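Local atomic coordinates of aminopeptidase C (Lactobacillus rhamnosus, PDB entry 4K7C), a protein that probably removes amino-terminal residues from peptides as a papain-like cysteine aminopeptidase of the bleomycin hydrolase type. Residues A[184-189]-A[205-210]. Sequence-based numbering, arbitrary orientation.
Sequences AVTLRK and QKMLAE
M207, a selenomethionine introduced for structure determination, reaches from its helix between T186 and L187. Beyond CG its chain runs straight (chi2 167°, chi3 -178°), which carries the terminal methyl to the neighbouring helix although the nearest CA atoms, those of T186 and M207, stand 10.1 Å apart. The tight part lies here: M207 CE rests 3.7 Å from T186 CG2, and M207 SE lies 3.9 Å from L187 CD2, each of the two side chains passing M207 in the direction opposite to its own. T186 OG1 lies beside the backbone N (chi1 -60°) and makes a weak hydrogen bond with K182 O, which leaves CG2 to meet the selenomethionine methyl. The contact joins consecutive helices 170-192 and 197-219, a hairpin in the helical part of this C1-like peptidase, and Y112 of helix 96-117 packs against both L187 and M207. Cutting L187 back to alanine would probably leave a gap beside M207 SE and take from Y112 one of its packing partners. Toward solvent, beyond partly exposed T186, the contact loosens: exposed K206 forms a salt bridge with E210 (NZ to OE2 3.2 Å), its hydrogen bonds weak, without touching 184-189, and E210 OE1 also pairs with K179 of helix 170-192.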
ATOM      1  N   ALA A 184      -9.144 -38.996  22.717  1.00 20.66           N
ATOM      2  CA  ALA A 184      -8.206 -40.103  22.872  1.00 20.57           C
ATOM      3  C   ALA A 184      -8.052 -40.447  24.335  1.00 21.42           C
ATOM      4  O   ALA A 184      -7.985 -41.608  24.713  1.00 22.24           O
ATOM      5  CB  ALA A 184      -6.834 -39.755  22.285  1.00 20.26           C
ATOM      6  N   VAL A 185      -8.028 -39.445  25.206  1.00 22.50           N
ATOM      7  CA  VAL A 185      -7.999 -39.716  26.642  1.00 21.38           C
ATOM      8  C   VAL A 185      -9.167 -40.613  27.092  1.00 23.83           C
ATOM      9  O   VAL A 185      -8.994 -41.619  27.801  1.00 20.69           O
ATOM     10  CB  VAL A 185      -8.079 -38.441  27.496  1.00 21.54           C
ATOM     11  CG1 VAL A 185      -7.952 -38.807  28.957  1.00 24.50           C
ATOM     12  CG2 VAL A 185      -6.953 -37.431  27.171  1.00 19.29           C
ATOM     13  N   THR A 186     -10.356 -40.241  26.640  1.00 22.51           N
ATOM     14  CA  THR A 186     -11.597 -40.882  27.026  1.00 23.37           C
ATOM     15  C   THR A 186     -11.595 -42.312  26.450  1.00 21.89           C
ATOM     16  O   THR A 186     -11.944 -43.277  27.153  1.00 24.45           O
ATOM     17  CB  THR A 186     -12.800 -40.119  26.443  1.00 22.68           C
ATOM     18  OG1 THR A 186     -12.800 -38.759  26.933  1.00 22.63           O
ATOM     19  CG2 THR A 186     -14.074 -40.755  26.794  1.00 23.72           C
ATOM     20  N   LEU A 187     -11.176 -42.456  25.215  1.00 18.63           N
ATOM     21  CA  LEU A 187     -11.144 -43.775  24.536  1.00 21.71           C
ATOM     22  C   LEU A 187     -10.165 -44.761  25.205  1.00 27.48           C
ATOM     23  O   LEU A 187     -10.516 -45.976  25.484  1.00 25.19           O
ATOM     24  CB  LEU A 187     -10.866 -43.682  23.045  1.00 20.88           C
ATOM     25  CG  LEU A 187     -11.929 -43.042  22.120  1.00 22.25           C
ATOM     26  CD1 LEU A 187     -11.343 -42.902  20.711  1.00 22.22           C
ATOM     27  CD2 LEU A 187     -13.194 -43.856  22.071  1.00 21.84           C
ATOM     28  N   ARG A 188      -8.949 -44.284  25.524  1.00 22.77           N
ATOM     29  CA  ARG A 188      -8.006 -45.134  26.287  1.00 22.62           C
ATOM     30  C   ARG A 188      -8.546 -45.545  27.655  1.00 22.61           C
ATOM     31  O   ARG A 188      -8.331 -46.716  28.109  1.00 24.46           O
ATOM     32  CB  ARG A 188      -6.572 -44.507  26.372  1.00 21.63           C
ATOM     33  CG  ARG A 188      -5.855 -44.432  25.009  1.00 23.34           C
ATOM     34  CD  ARG A 188      -4.430 -43.811  25.056  1.00 24.13           C
ATOM     35  NE  ARG A 188      -3.533 -44.486  26.020  1.00 20.55           N
ATOM     36  CZ  ARG A 188      -2.720 -45.484  25.732  1.00 23.06           C
ATOM     37  NH1 ARG A 188      -2.610 -45.926  24.507  1.00 20.45           N
ATOM     38  NH2 ARG A 188      -1.946 -46.031  26.701  1.00 25.08           N
ATOM     39  N   LYS A 189      -9.207 -44.620  28.308  1.00 21.38           N
ATOM     40  CA  LYS A 189      -9.817 -44.874  29.587  1.00 24.92           C
ATOM     41  C   LYS A 189     -10.904 -45.973  29.506  1.00 28.76           C
ATOM     42  O   LYS A 189     -10.905 -46.923  30.273  1.00 24.14           O
ATOM     43  CB  LYS A 189     -10.440 -43.616  30.155  1.00 24.59           C
ATOM     44  CG  LYS A 189     -10.594 -43.833  31.627  1.00 33.60           C
ATOM     45  CD  LYS A 189     -11.576 -42.986  32.350  1.00 37.86           C
ATOM     46  CE  LYS A 189     -11.269 -43.208  33.857  1.00 45.14           C
ATOM     47  NZ  LYS A 189     -12.532 -43.505  34.573  1.00 48.36           N
ATOM     48  N   GLN A 205     -19.534 -42.546  18.525  1.00 19.29           N
ATOM     49  CA  GLN A 205     -20.588 -41.859  17.756  1.00 22.27           C
ATOM     50  C   GLN A 205     -20.929 -40.466  18.286  1.00 20.77           C
ATOM     51  O   GLN A 205     -21.188 -39.594  17.518  1.00 21.16           O
ATOM     52  CB  GLN A 205     -21.849 -42.772  17.640  1.00 24.66           C
ATOM     53  CG  GLN A 205     -21.470 -44.021  16.827  1.00 27.43           C
ATOM     54  CD  GLN A 205     -21.092 -43.650  15.351  1.00 28.16           C
ATOM     55  OE1 GLN A 205     -21.772 -42.827  14.757  1.00 29.18           O
ATOM     56  NE2 GLN A 205     -20.049 -44.220  14.802  1.00 26.50           N
ATOM     57  N   LYS A 206     -20.916 -40.262  19.596  1.00 20.78           N
ATOM     58  CA  LYS A 206     -21.180 -38.972  20.168  1.00 22.03           C
ATOM     59  C   LYS A 206     -19.999 -38.030  19.783  1.00 20.93           C
ATOM     60  O   LYS A 206     -20.269 -36.878  19.405  1.00 22.23           O
ATOM     61  CB  LYS A 206     -21.368 -39.080  21.682  1.00 24.94           C
ATOM     62  CG  LYS A 206     -21.359 -37.755  22.455  1.00 33.61           C
ATOM     63  CD  LYS A 206     -20.790 -37.834  23.894  1.00 42.52           C
ATOM     64  CE  LYS A 206     -19.996 -36.566  24.347  1.00 45.25           C
ATOM     65  NZ  LYS A 206     -18.522 -36.581  24.013  1.00 40.32           N
HETATM   66  N   MSE A 207     -18.774 -38.554  19.856  1.00 19.20           N
HETATM   67  CA  MSE A 207     -17.517 -37.782  19.512  1.00 18.38           C
HETATM   68  C   MSE A 207     -17.584 -37.324  18.068  1.00 18.70           C
HETATM   69  O   MSE A 207     -17.343 -36.137  17.760  1.00 16.89           O
HETATM   70  CB  MSE A 207     -16.266 -38.598  19.683  1.00 18.95           C
HETATM   71  CG  MSE A 207     -16.071 -38.920  21.156  1.00 21.82           C
HETATM   72 SE   MSE A 207     -14.689 -40.326  21.274  1.00 21.93          SE
HETATM   73  CE  MSE A 207     -14.914 -40.345  23.204  1.00 24.14           C
ATOM     74  N   LEU A 208     -17.987 -38.217  17.198  1.00 16.93           N
ATOM     75  CA  LEU A 208     -18.136 -37.940  15.765  1.00 18.44           C
ATOM     76  C   LEU A 208     -19.219 -36.936  15.491  1.00 17.83           C
ATOM     77  O   LEU A 208     -19.034 -36.113  14.588  1.00 16.28           O
ATOM     78  CB  LEU A 208     -18.312 -39.199  14.929  1.00 16.30           C
ATOM     79  CG  LEU A 208     -17.050 -40.070  14.823  1.00 15.23           C
ATOM     80  CD1 LEU A 208     -17.365 -41.353  14.150  1.00 15.51           C
ATOM     81  CD2 LEU A 208     -15.959 -39.414  14.058  1.00 18.44           C
ATOM     82  N   ALA A 209     -20.336 -36.963  16.239  1.00 18.48           N
ATOM     83  CA  ALA A 209     -21.423 -35.987  16.060  1.00 17.16           C
ATOM     84  C   ALA A 209     -20.879 -34.580  16.305  1.00 18.23           C
ATOM     85  O   ALA A 209     -21.181 -33.684  15.605  1.00 17.14           O
ATOM     86  CB  ALA A 209     -22.619 -36.204  16.970  1.00 18.01           C
ATOM     87  N   GLU A 210     -20.096 -34.438  17.345  1.00 16.94           N
ATOM     88  CA  GLU A 210     -19.428 -33.167  17.657  1.00 17.15           C
ATOM     89  C   GLU A 210     -18.446 -32.784  16.576  1.00 17.09           C
ATOM     90  O   GLU A 210     -18.447 -31.625  16.195  1.00 17.09           O
ATOM     91  CB  GLU A 210     -18.710 -33.314  18.998  1.00 17.49           C
ATOM     92  CG  GLU A 210     -19.663 -33.526  20.163  1.00 18.33           C
ATOM     93  CD  GLU A 210     -19.050 -34.156  21.407  1.00 23.63           C
ATOM     94  OE1 GLU A 210     -17.948 -34.764  21.278  1.00 19.95           O
ATOM     95  OE2 GLU A 210     -19.640 -33.969  22.481  1.00 24.28           O
TER